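Local structure of pectinesterase (Aspergillus niger, 5C1E) at residues 252-260 against 271-280; 196-207 against 228-239. The protein catalyses the hydrolysis of methyl esters in the galacturonan chain of pectin, releasing methanol, and is probably involved in softening plant tissue. All coordinates share one frame; numbering follows the deposited sequence. Where two conformers were deposited one is given.

Contact 1. Residues 252-260 against 271-280; sequences ATPLYYEYN and REYETSISAA
Tyr256 and Glu274 bring the two backbones closest, their CA atoms 4.8 Å apart, where the segment 271-280 runs along the last strand, 255-259, of the parallel beta-helix. The segment adds no regular strand: one backbone bond crosses directly, from Thr275 N to Tyr256 O (2.8 Å), and waters bridge elsewhere. One water is fully used: it donates to Pro254 O and Tyr273 O and accepts from Tyr256 N and Thr275 OG1. A second links Glu258 N to Thr275 O. Water thus satisfies strand-edge groups that lack a regular neighbour.

Thr275 suits this edge because its two branches do different work. While OG1 holds the water, CG2 lies anti to the backbone N and meets Tyr257 CE1 at 3.6 Å. The same ring meets Ile277, whose CB lies 3.6 Å from Tyr257 CD1 and whose CD1 rests over one face, near the rim. A branched aliphatic chain crossing the tyrosine at about a right angle gives the ring an apolar cover close to the surface.

On the strand's other side, the Glu258 carboxylate forms a salt bridge with Arg271. Arg271 NH2 reaches the syn side of Glu258 OE1 at 3.1 Å, almost straight at 171°, and the two flat groups lie 21° apart. Arg271 NE also points to Glu258 OE2, whose modelled place is less sure. The guanidinium is held further by the carbonyls of Gly265 and Pro242. Glu274 lies beside this pair and takes a bond from Trp245 NE1 on OE2, an atom whose modelled place is equally doubtful.

At the far end the Tyr259 ring, its CG anti to the backbone N (chi1 -176°), covers the turning backbone: Ala280 N sits 3.5 Å above one face, and Ala280 CB touches Tyr259 CD2 at 3.9 Å.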
# COMPACT_ATOMS: atom_id res chain seq x y z
N ALA A 252 18.95 5.54 -15.29
CA ALA A 252 18.43 4.47 -14.47
C ALA A 252 18.80 3.12 -15.05
O ALA A 252 18.86 2.94 -16.28
CB ALA A 252 16.92 4.57 -14.35
N THR A 253 19.03 2.17 -14.16
CA THR A 253 19.27 0.76 -14.52
C THR A 253 18.37 -0.09 -13.65
O THR A 253 18.82 -0.79 -12.76
CB THR A 253 20.74 0.36 -14.34
OG1 THR A 253 21.11 0.49 -12.96
CG2 THR A 253 21.67 1.24 -15.22
N PRO A 254 17.05 -0.03 -13.91
CA PRO A 254 16.12 -0.71 -13.02
C PRO A 254 16.23 -2.22 -13.13
O PRO A 254 16.66 -2.74 -14.16
CB PRO A 254 14.74 -0.25 -13.51
CG PRO A 254 14.95 0.05 -14.93
CD PRO A 254 16.34 0.66 -15.00
N LEU A 255 15.84 -2.90 -12.06
CA LEU A 255 15.72 -4.35 -12.04
C LEU A 255 14.22 -4.69 -12.03
O LEU A 255 13.55 -4.77 -10.98
CB LEU A 255 16.43 -4.95 -10.83
CG LEU A 255 17.96 -4.80 -10.72
CD1 LEU A 255 18.65 -5.20 -12.01
CD2 LEU A 255 18.37 -3.38 -10.37
N TYR A 256 13.71 -4.85 -13.24
CA TYR A 256 12.29 -5.06 -13.50
C TYR A 256 12.02 -6.44 -14.10
O TYR A 256 12.56 -6.82 -15.14
CB TYR A 256 11.83 -3.99 -14.48
CG TYR A 256 11.65 -2.59 -13.92
CD1 TYR A 256 11.47 -2.35 -12.55
CD2 TYR A 256 11.63 -1.48 -14.78
CE1 TYR A 256 11.27 -1.05 -12.07
CE2 TYR A 256 11.44 -0.19 -14.31
CZ TYR A 256 11.25 0.02 -12.97
OH TYR A 256 11.02 1.29 -12.53
N TYR A 257 11.12 -7.17 -13.45
CA TYR A 257 10.89 -8.58 -13.75
C TYR A 257 9.41 -8.90 -13.87
O TYR A 257 8.57 -8.31 -13.19
CB TYR A 257 11.42 -9.44 -12.62
CG TYR A 257 12.85 -9.23 -12.22
CD1 TYR A 257 13.87 -9.92 -12.85
CD2 TYR A 257 13.18 -8.37 -11.18
CE1 TYR A 257 15.18 -9.78 -12.45
CE2 TYR A 257 14.49 -8.22 -10.77
CZ TYR A 257 15.49 -8.91 -11.42
OH TYR A 257 16.80 -8.77 -11.04
N GLU A 258 9.11 -9.88 -14.71
CA GLU A 258 7.81 -10.53 -14.69
C GLU A 258 7.98 -12.04 -14.64
O GLU A 258 8.90 -12.58 -15.24
CB GLU A 258 7.01 -10.15 -15.90
CG GLU A 258 6.49 -8.73 -15.89
CD GLU A 258 5.84 -8.40 -17.21
OE1 GLU A 258 4.61 -8.60 -17.31
OE2 GLU A 258 6.56 -7.99 -18.14
N TYR A 259 7.10 -12.73 -13.93
CA TYR A 259 7.17 -14.19 -13.86
C TYR A 259 5.79 -14.80 -13.73
O TYR A 259 5.11 -14.59 -12.73
CB TYR A 259 8.05 -14.67 -12.70
CG TYR A 259 8.20 -16.17 -12.72
CD1 TYR A 259 9.13 -16.78 -13.56
CD2 TYR A 259 7.38 -16.99 -11.95
CE1 TYR A 259 9.25 -18.16 -13.62
CE2 TYR A 259 7.49 -18.37 -12.01
CZ TYR A 259 8.43 -18.95 -12.85
OH TYR A 259 8.57 -20.31 -12.92
N ASN A 260 5.39 -15.57 -14.74
CA ASN A 260 4.15 -16.34 -14.70
C ASN A 260 2.89 -15.48 -14.49
O ASN A 260 2.02 -15.82 -13.69
CB ASN A 260 4.22 -17.43 -13.60
CG ASN A 260 3.08 -18.44 -13.71
OD1 ASN A 260 2.74 -18.86 -14.81
ND2 ASN A 260 2.46 -18.77 -12.57
N ARG A 271 8.18 -5.92 -24.51
CA ARG A 271 8.64 -5.24 -23.27
C ARG A 271 9.95 -4.52 -23.46
O ARG A 271 10.77 -4.88 -24.31
CB ARG A 271 8.78 -6.24 -22.13
CG ARG A 271 7.46 -6.83 -21.68
CD ARG A 271 6.65 -5.82 -20.86
NE ARG A 271 5.54 -6.47 -20.15
CZ ARG A 271 4.24 -6.35 -20.44
NH1 ARG A 271 3.79 -5.60 -21.44
NH2 ARG A 271 3.36 -7.02 -19.70
N GLU A 272 10.14 -3.49 -22.64
CA GLU A 272 11.38 -2.76 -22.52
C GLU A 272 11.77 -2.69 -21.05
O GLU A 272 10.92 -2.82 -20.17
CB GLU A 272 11.25 -1.33 -23.08
CG GLU A 272 10.99 -1.25 -24.58
CD GLU A 272 10.87 0.18 -25.10
OE1 GLU A 272 11.01 1.15 -24.30
OE2 GLU A 272 10.61 0.35 -26.31
N TYR A 273 13.08 -2.54 -20.80
CA TYR A 273 13.63 -2.28 -19.46
C TYR A 273 13.57 -3.48 -18.51
O TYR A 273 13.72 -3.33 -17.30
CB TYR A 273 12.96 -1.05 -18.81
CG TYR A 273 13.01 0.19 -19.67
CD1 TYR A 273 14.20 0.88 -19.85
CD2 TYR A 273 11.87 0.67 -20.30
CE1 TYR A 273 14.25 2.02 -20.65
CE2 TYR A 273 11.92 1.81 -21.09
CZ TYR A 273 13.11 2.46 -21.26
OH TYR A 273 13.17 3.57 -22.06
N GLU A 274 13.35 -4.69 -19.03
CA GLU A 274 13.24 -5.85 -18.16
C GLU A 274 14.52 -6.66 -18.03
O GLU A 274 15.45 -6.54 -18.85
CB GLU A 274 12.11 -6.77 -18.60
CG GLU A 274 10.75 -6.16 -18.46
CD GLU A 274 9.64 -7.20 -18.50
OE1 GLU A 274 9.74 -8.17 -19.31
OE2 GLU A 274 8.68 -7.01 -17.72
N THR A 275 14.55 -7.50 -17.01
CA THR A 275 15.63 -8.44 -16.76
C THR A 275 15.03 -9.84 -16.66
O THR A 275 13.92 -9.99 -16.16
CB THR A 275 16.33 -8.08 -15.43
OG1 THR A 275 16.86 -6.76 -15.53
CG2 THR A 275 17.45 -9.03 -15.11
N SER A 276 15.77 -10.86 -17.09
CA SER A 276 15.26 -12.24 -17.02
C SER A 276 15.28 -12.74 -15.59
O SER A 276 16.13 -12.34 -14.80
CB SER A 276 16.09 -13.19 -17.89
OG SER A 276 16.04 -12.75 -19.23
N ILE A 277 14.33 -13.61 -15.27
CA ILE A 277 14.33 -14.32 -14.00
C ILE A 277 13.64 -15.67 -14.23
O ILE A 277 12.71 -15.78 -15.02
CB ILE A 277 13.66 -13.49 -12.88
CG1 ILE A 277 14.03 -14.03 -11.50
CG2 ILE A 277 12.15 -13.41 -13.05
CD1 ILE A 277 13.69 -13.10 -10.35
N SER A 278 14.15 -16.71 -13.57
CA SER A 278 13.71 -18.08 -13.87
C SER A 278 12.72 -18.62 -12.84
O SER A 278 12.22 -19.74 -12.99
CB SER A 278 14.93 -19.00 -13.94
OG SER A 278 15.59 -19.03 -12.69
N ALA A 279 12.45 -17.85 -11.79
CA ALA A 279 11.60 -18.29 -10.71
C ALA A 279 11.03 -17.08 -10.01
O ALA A 279 11.63 -16.01 -10.03
CB ALA A 279 12.41 -19.11 -9.72
N ALA A 280 9.86 -17.27 -9.40
CA ALA A 280 9.28 -16.25 -8.54
C ALA A 280 10.15 -16.00 -7.32
O ALA A 280 10.86 -16.90 -6.87
CB ALA A 280 7.88 -16.67 -8.10
O HOH W 1 15.32 -4.59 -15.61
O HOH W 2 11.28 -10.84 -16.38
O HOH W 3 11.89 -13.55 -16.69

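Contact 2. Residues 196-207 against 228-239; sequences GWYAIDNCNIKA and RVIYQNSVLSDI. With SO4 (sulfate ion), chain E.
Parallel backbone pairing joins Tyr198 with Val229, and so on to Asp201 with Gln232, as neighbouring coils of a right-handed parallel beta-helix do. The axes of strands 198-201 and 228-232 approach to 4.8 Å, their directions 9° apart. Beyond a turn the pairing resumes: Ile205 N bonds to Val235 O, and in between Ser234 OG accepts from Cys203 N (3.0 Å) while donating to Gln232 O.

Asp201 OD1 is gripped by two amides from opposite faces of its carboxylate plane: Gln232 NE2 on the anti side and Asn233 ND2 on the syn side (3.1 Å). Val281 N engages Gln232 OE1, and Asn260 ND2 engages Asn233 OD1.

Inside the coil, Ile200 CD1 lies over one face of the Tyr231 ring, 3.6 Å from its centroid, and Ile205 CG1 meets that ring at its edge.

Stacking involves Arg228, which, with CG set opposite the backbone N (chi1 -177°) and a bend at chi3, lays its end back over Trp197. The planes lie at 6°, centres 3.7 Å apart: the guanidinium makes a cation-pi contact with the five-membered ring, and CD a CH-pi contact with the six-membered ring. Arg228 NE and NH2 both grip Gly196 O, fixing the group's rotation, and NH1 and NH2 bind a sulfate, probably from the crystallisation liquor. With its charge on an aromatic face and N-H groups pointing outward, this site would probably favour anions.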
# COMPACT_ATOMS: atom_id res chain seq x y z
N GLY A 196 16.35 -4.34 -0.80
CA GLY A 196 14.92 -4.29 -0.97
C GLY A 196 14.38 -4.66 -2.35
O GLY A 196 15.08 -4.58 -3.35
N TRP A 197 13.12 -5.10 -2.35
CA TRP A 197 12.34 -5.40 -3.55
C TRP A 197 10.94 -4.86 -3.34
O TRP A 197 10.45 -4.82 -2.20
CB TRP A 197 12.15 -6.91 -3.77
CG TRP A 197 13.36 -7.72 -4.13
CD1 TRP A 197 14.44 -8.00 -3.32
CD2 TRP A 197 13.59 -8.40 -5.37
NE1 TRP A 197 15.34 -8.78 -4.01
CE2 TRP A 197 14.84 -9.05 -5.26
CE3 TRP A 197 12.87 -8.51 -6.56
CZ2 TRP A 197 15.38 -9.79 -6.32
CZ3 TRP A 197 13.40 -9.27 -7.60
CH2 TRP A 197 14.65 -9.88 -7.48
N TYR A 198 10.27 -4.51 -4.43
CA TYR A 198 8.81 -4.64 -4.49
C TYR A 198 8.51 -5.99 -5.14
O TYR A 198 9.00 -6.30 -6.24
CB TYR A 198 8.14 -3.63 -5.41
CG TYR A 198 8.16 -2.15 -5.01
CD1 TYR A 198 9.10 -1.61 -4.13
CD2 TYR A 198 7.25 -1.28 -5.62
CE1 TYR A 198 9.08 -0.26 -3.81
CE2 TYR A 198 7.24 0.06 -5.34
CZ TYR A 198 8.15 0.58 -4.44
OH TYR A 198 8.10 1.91 -4.20
N ALA A 199 7.63 -6.75 -4.50
CA ALA A 199 7.10 -7.97 -5.09
C ALA A 199 5.59 -7.86 -5.14
O ALA A 199 4.93 -7.71 -4.11
CB ALA A 199 7.52 -9.19 -4.29
N ILE A 200 5.03 -7.94 -6.35
CA ILE A 200 3.58 -7.94 -6.54
C ILE A 200 3.17 -9.36 -6.94
O ILE A 200 3.50 -9.81 -8.03
CB ILE A 200 3.17 -6.88 -7.57
CG1 ILE A 200 3.47 -5.51 -6.96
CG2 ILE A 200 1.70 -7.01 -7.93
CD1 ILE A 200 3.60 -4.41 -7.96
N ASP A 201 2.53 -10.06 -6.00
CA ASP A 201 2.34 -11.51 -6.10
C ASP A 201 0.88 -11.92 -6.02
O ASP A 201 0.18 -11.58 -5.08
CB ASP A 201 3.11 -12.22 -4.98
CG ASP A 201 2.96 -13.73 -5.04
OD1 ASP A 201 3.71 -14.38 -5.79
OD2 ASP A 201 2.12 -14.27 -4.30
N ASN A 202 0.44 -12.70 -7.01
CA ASN A 202 -0.97 -13.13 -7.06
C ASN A 202 -1.93 -11.95 -6.89
O ASN A 202 -2.93 -12.03 -6.18
CB ASN A 202 -1.23 -14.22 -6.00
CG ASN A 202 -0.61 -15.56 -6.37
OD1 ASN A 202 0.49 -15.94 -5.90
ND2 ASN A 202 -1.31 -16.30 -7.21
N CYS A 203 -1.60 -10.82 -7.53
CA CYS A 203 -2.47 -9.66 -7.50
C CYS A 203 -3.27 -9.56 -8.79
O CYS A 203 -3.04 -10.30 -9.75
CB CYS A 203 -1.65 -8.38 -7.27
SG CYS A 203 -0.84 -8.32 -5.65
N ASN A 204 -4.22 -8.65 -8.78
CA ASN A 204 -5.05 -8.36 -9.92
C ASN A 204 -4.91 -6.89 -10.27
O ASN A 204 -5.27 -6.01 -9.48
CB ASN A 204 -6.50 -8.67 -9.60
CG ASN A 204 -7.38 -8.52 -10.81
OD1 ASN A 204 -7.03 -8.98 -11.91
ND2 ASN A 204 -8.53 -7.90 -10.63
N ILE A 205 -4.37 -6.62 -11.46
CA ILE A 205 -4.13 -5.25 -11.92
C ILE A 205 -5.22 -4.92 -12.96
O ILE A 205 -5.35 -5.62 -13.96
CB ILE A 205 -2.72 -5.11 -12.55
CG1 ILE A 205 -1.60 -5.13 -11.50
CG2 ILE A 205 -2.59 -3.78 -13.29
CD1 ILE A 205 -1.53 -6.35 -10.63
N LYS A 206 -5.99 -3.86 -12.73
CA LYS A 206 -7.11 -3.53 -13.62
C LYS A 206 -7.47 -2.04 -13.54
O LYS A 206 -7.05 -1.35 -12.62
CB LYS A 206 -8.34 -4.37 -13.26
CG LYS A 206 -8.77 -4.23 -11.80
CD LYS A 206 -10.10 -4.92 -11.54
CE LYS A 206 -10.29 -5.26 -10.07
NZ LYS A 206 -10.86 -4.12 -9.30
N ALA A 207 -8.24 -1.58 -14.52
CA ALA A 207 -8.79 -0.22 -14.50
C ALA A 207 -9.90 -0.07 -13.47
O ALA A 207 -10.61 -1.03 -13.14
CB ALA A 207 -9.34 0.14 -15.88
N ARG A 228 13.77 -1.70 -8.08
CA ARG A 228 13.60 -3.14 -8.26
C ARG A 228 12.19 -3.61 -7.98
O ARG A 228 11.71 -3.54 -6.84
CB ARG A 228 14.56 -3.92 -7.38
CG ARG A 228 14.47 -5.43 -7.59
CD ARG A 228 15.75 -6.15 -7.18
NE ARG A 228 16.09 -5.90 -5.80
CZ ARG A 228 17.24 -6.28 -5.24
NH1 ARG A 228 18.13 -6.95 -5.97
NH2 ARG A 228 17.49 -6.02 -3.97
N VAL A 229 11.53 -4.11 -9.02
CA VAL A 229 10.13 -4.51 -8.92
C VAL A 229 9.90 -5.79 -9.72
O VAL A 229 10.38 -5.89 -10.86
CB VAL A 229 9.22 -3.42 -9.50
CG1 VAL A 229 7.76 -3.81 -9.37
CG2 VAL A 229 9.48 -2.07 -8.82
N ILE A 230 9.17 -6.73 -9.13
CA ILE A 230 8.72 -7.95 -9.82
C ILE A 230 7.20 -8.09 -9.72
O ILE A 230 6.63 -7.96 -8.63
CB ILE A 230 9.44 -9.24 -9.33
CG1 ILE A 230 8.93 -10.45 -10.12
CG2 ILE A 230 9.28 -9.46 -7.84
CD1 ILE A 230 9.84 -11.65 -10.01
N TYR A 231 6.56 -8.34 -10.87
CA TYR A 231 5.16 -8.74 -10.90
C TYR A 231 5.14 -10.23 -11.24
O TYR A 231 5.64 -10.63 -12.30
CB TYR A 231 4.38 -7.98 -11.97
CG TYR A 231 4.02 -6.53 -11.67
CD1 TYR A 231 4.99 -5.53 -11.76
CD2 TYR A 231 2.72 -6.14 -11.42
CE1 TYR A 231 4.67 -4.19 -11.53
CE2 TYR A 231 2.38 -4.81 -11.19
CZ TYR A 231 3.37 -3.83 -11.23
OH TYR A 231 3.06 -2.50 -11.02
N GLN A 232 4.61 -11.04 -10.34
CA GLN A 232 4.65 -12.49 -10.49
C GLN A 232 3.31 -13.13 -10.16
O GLN A 232 2.57 -12.67 -9.26
CB GLN A 232 5.75 -13.09 -9.60
CG GLN A 232 5.67 -12.70 -8.14
CD GLN A 232 6.83 -13.24 -7.32
OE1 GLN A 232 7.96 -13.28 -7.78
NE2 GLN A 232 6.56 -13.60 -6.08
N ASN A 233 2.98 -14.21 -10.87
CA ASN A 233 1.77 -14.96 -10.60
C ASN A 233 0.51 -14.09 -10.55
O ASN A 233 -0.43 -14.39 -9.80
CB ASN A 233 1.90 -15.72 -9.27
CG ASN A 233 3.14 -16.59 -9.21
OD1 ASN A 233 3.40 -17.36 -10.13
ND2 ASN A 233 3.89 -16.50 -8.11
N SER A 234 0.48 -13.02 -11.35
CA SER A 234 -0.56 -12.02 -11.28
C SER A 234 -1.34 -11.89 -12.57
O SER A 234 -0.87 -12.31 -13.64
CB SER A 234 0.03 -10.65 -10.93
OG SER A 234 0.58 -10.64 -9.64
N VAL A 235 -2.53 -11.31 -12.45
CA VAL A 235 -3.37 -11.00 -13.59
C VAL A 235 -3.21 -9.53 -13.98
O VAL A 235 -3.44 -8.63 -13.17
CB VAL A 235 -4.85 -11.30 -13.31
CG1 VAL A 235 -5.67 -11.10 -14.58
CG2 VAL A 235 -5.02 -12.73 -12.82
N LEU A 236 -2.83 -9.31 -15.23
CA LEU A 236 -2.61 -7.97 -15.78
C LEU A 236 -3.63 -7.73 -16.88
O LEU A 236 -3.62 -8.45 -17.91
CB LEU A 236 -1.22 -7.87 -16.37
CG LEU A 236 -0.04 -8.15 -15.41
CD1 LEU A 236 1.23 -8.07 -16.24
CD2 LEU A 236 -0.02 -7.15 -14.27
N SER A 237 -4.51 -6.75 -16.69
CA SER A 237 -5.53 -6.46 -17.69
C SER A 237 -4.93 -5.71 -18.88
O SER A 237 -3.74 -5.35 -18.88
CB SER A 237 -6.67 -5.65 -17.07
OG SER A 237 -6.38 -4.27 -17.03
N ASP A 238 -5.76 -5.44 -19.88
CA ASP A 238 -5.31 -4.74 -21.09
C ASP A 238 -4.92 -3.28 -20.86
O ASP A 238 -4.53 -2.61 -21.81
CB ASP A 238 -6.36 -4.83 -22.21
CG ASP A 238 -7.60 -3.97 -21.96
OD1 ASP A 238 -7.75 -3.35 -20.89
OD2 ASP A 238 -8.45 -3.93 -22.88
N ILE A 239 -4.99 -2.78 -19.63
CA ILE A 239 -4.43 -1.45 -19.34
C ILE A 239 -2.92 -1.36 -19.52
O ILE A 239 -2.40 -0.28 -19.76
CB ILE A 239 -4.81 -0.92 -17.94
CG1 ILE A 239 -4.24 -1.79 -16.80
CG2 ILE A 239 -6.33 -0.78 -17.84
CD1 ILE A 239 -4.41 -1.17 -15.43
S SO4 E . 20.64 -7.91 -3.70
O1 SO4 E . 20.16 -9.29 -3.96
O2 SO4 E . 19.73 -7.22 -2.76
O3 SO4 E . 22.00 -7.96 -3.12
O4 SO4 E . 20.72 -7.19 -4.99
O HOH W 4 -8.87 -3.36 -16.77

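How the contacts relate
Contact 2 is partly buried and stacks two coils through regular parallel pairing, with aliphatic and aromatic side chains inside; contact 1 is a surface contact in which a loop follows the helix's last strand, and water takes over much of the bonding. They share one sheet: strand 228-232 lies between 198-201 and 255-259, so contact 1 covers the far edge of what contact 2 builds. The two meet directly, Leu255 O lying 2.9 Å from Val229 N and Tyr257 CE2 3.5 Å from Trp197 CZ3. Each contact uses one arginine, answered by a carboxylate in contact 1 but by an aromatic face and an anion from solution in contact 2.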